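Transcriptional regulator (Rhodococcus sp., PDB 2O0Y) probably binds DNA through an IclR-type helix-turn-helix domain and regulates transcription. Local coordinates at the interface of chains A and B. Numbering follows the deposited sequence. Chains: chain A/B, Transcriptional regulator.

The interface of chains A and B. Residues chain A 29-30, 32, 34, 78, 82-83, 86; chain B 82, 85-86, 88-89.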
# COMPACT_ATOMS: atom_id res chain seq x y z
N LEU A 29 9.09 14.99 7.27
CA LEU A 29 8.42 13.68 7.15
C LEU A 29 9.16 12.68 6.30
O LEU A 29 9.05 11.46 6.54
CB LEU A 29 6.98 13.83 6.63
CG LEU A 29 6.05 14.48 7.66
CD1 LEU A 29 4.76 15.03 6.94
CD2 LEU A 29 5.77 13.50 8.80
N GLU A 30 9.85 13.16 5.27
CA GLU A 30 10.55 12.27 4.35
C GLU A 30 11.74 11.60 5.01
O GLU A 30 12.28 10.63 4.48
CB GLU A 30 10.98 13.01 3.07
CG GLU A 30 9.80 13.31 2.12
CD GLU A 30 10.26 14.07 0.91
OE1 GLU A 30 11.44 14.42 0.87
OE2 GLU A 30 9.44 14.36 0.02
N PHE A 32 11.40 9.85 7.66
CA PHE A 32 10.89 8.63 8.22
C PHE A 32 10.71 7.68 7.08
O PHE A 32 10.02 7.99 6.11
CB PHE A 32 9.56 8.88 8.91
CG PHE A 32 9.65 9.74 10.11
CD1 PHE A 32 9.52 11.11 10.02
CD2 PHE A 32 9.82 9.16 11.36
CE1 PHE A 32 9.62 11.93 11.16
CE2 PHE A 32 9.93 9.91 12.50
CZ PHE A 32 9.83 11.32 12.42
N ALA A 34 11.35 3.06 6.04
CA ALA A 34 11.49 1.71 6.63
C ALA A 34 12.76 1.51 7.45
O ALA A 34 12.72 0.86 8.50
CB ALA A 34 11.41 0.63 5.54
N LEU A 78 5.83 8.35 13.03
CA LEU A 78 4.62 8.88 12.35
C LEU A 78 3.43 8.66 13.26
O LEU A 78 3.34 7.58 13.88
CB LEU A 78 4.37 8.12 11.02
CG LEU A 78 5.45 8.33 9.89
CD1 LEU A 78 4.91 7.75 8.56
CD2 LEU A 78 5.76 9.83 9.73
N MSE A 82 -1.22 10.82 10.37
CA MSE A 82 -0.32 10.59 9.22
C MSE A 82 -0.52 9.18 8.64
O MSE A 82 -0.70 8.99 7.47
CB MSE A 82 1.11 10.85 9.68
CG MSE A 82 2.14 10.69 8.64
SE MSE A 82 2.00 12.02 7.18
CE MSE A 82 3.44 11.13 6.22
N LEU A 83 -0.57 8.17 9.51
CA LEU A 83 -0.81 6.81 9.05
C LEU A 83 -2.15 6.62 8.38
O LEU A 83 -2.30 5.80 7.45
CB LEU A 83 -0.60 5.80 10.17
CG LEU A 83 0.81 5.79 10.77
CD1 LEU A 83 0.76 5.12 12.12
CD2 LEU A 83 1.83 5.08 9.88
N VAL A 86 -1.74 7.89 4.92
CA VAL A 86 -0.89 6.95 4.12
C VAL A 86 -1.74 5.76 3.65
O VAL A 86 -1.68 5.33 2.51
CB VAL A 86 0.31 6.45 4.98
CG1 VAL A 86 1.06 5.30 4.28
CG2 VAL A 86 1.27 7.67 5.22
N MSE B 82 2.43 10.31 -0.78
CA MSE B 82 2.02 9.71 0.49
C MSE B 82 2.36 8.21 0.51
O MSE B 82 2.40 7.59 1.55
CB MSE B 82 0.49 9.92 0.73
CG MSE B 82 -0.00 11.35 0.59
SE MSE B 82 0.97 12.45 1.93
CE MSE B 82 0.61 11.28 3.36
N TRP B 85 5.39 6.27 2.46
CA TRP B 85 5.37 5.75 3.86
C TRP B 85 4.62 4.44 4.03
O TRP B 85 4.51 3.92 5.14
CB TRP B 85 4.90 6.84 4.88
CG TRP B 85 5.80 8.06 4.90
CD1 TRP B 85 7.05 8.13 5.47
CD2 TRP B 85 5.58 9.32 4.24
NE1 TRP B 85 7.62 9.38 5.20
CE2 TRP B 85 6.73 10.12 4.46
CE3 TRP B 85 4.55 9.82 3.43
CZ2 TRP B 85 6.83 11.43 3.96
CZ3 TRP B 85 4.62 11.12 2.97
CH2 TRP B 85 5.75 11.93 3.25
N VAL B 86 4.10 3.89 2.93
CA VAL B 86 3.36 2.63 2.94
C VAL B 86 4.16 1.49 3.50
O VAL B 86 3.64 0.77 4.38
CB VAL B 86 2.81 2.27 1.53
CG1 VAL B 86 2.34 0.80 1.45
CG2 VAL B 86 1.67 3.21 1.20
N LEU B 88 6.93 1.52 5.43
CA LEU B 88 7.16 1.80 6.86
C LEU B 88 5.87 1.51 7.71
O LEU B 88 5.93 0.84 8.74
CB LEU B 88 7.58 3.28 7.02
CG LEU B 88 7.51 3.85 8.43
CD1 LEU B 88 8.47 3.09 9.44
CD2 LEU B 88 7.79 5.31 8.46
N ALA B 89 4.71 2.03 7.28
CA ALA B 89 3.46 1.81 8.02
C ALA B 89 3.16 0.30 8.23
O ALA B 89 2.78 -0.16 9.35
CB ALA B 89 2.31 2.46 7.29
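B:Trp85 has CG anti to the carbonyl carbon (chi1 -61°), and this sends its indole across the interface into chain A. A:Met82, a selenomethionine, has CG anti to the backbone N (chi1 -179°) and bends at chi2. The bend brings its terminal methyl CE over one face of the indole. A:Met82 CE lies 3.4 Å from the centroid of the six-membered ring of B:Trp85, a CH-pi contact, with the two side chains crossing at about a right angle. A:Leu78 CD1 packs near the root of the ring, 3.8 Å from B:Trp85 CG. A:Val86 CG2 meets B:Trp85 CB at 3.7 Å. A:Leu29 CB touches the benzo side, 3.6 Å from B:Trp85 CZ2. B:Trp85 NE1 makes a weak, bent hydrogen bond to the backbone carbonyl O of A:Leu29, 2.9 Å long with 129° at H. A:Phe32 O is similarly near, but the N-H points elsewhere. Packing on the face and around the rim therefore appears to hold the indole more than the polar contact does.

Beyond the indole the contact is mostly aliphatic. B:Leu88 has CG anti to the backbone N, and its CD2 branch meets A:Leu78 CD1 tip to tip at 3.8 Å. A:Leu83 CD2 rests on B:Ala89 CB at 3.7 Å. The CG1 branch of A:Val86 reaches the start of helix 86-92 of chain B, 3.6 Å from the backbone N of B:Val86.

The patch joins helix 80-93, the end of strand 76-78 and the 29-34 segment of A to the 82-89 stretch of B. It contributes a largely apolar part of an interface that is not an exact two-fold in the deposited dimer, and may help fix how the DNA-binding domains are placed.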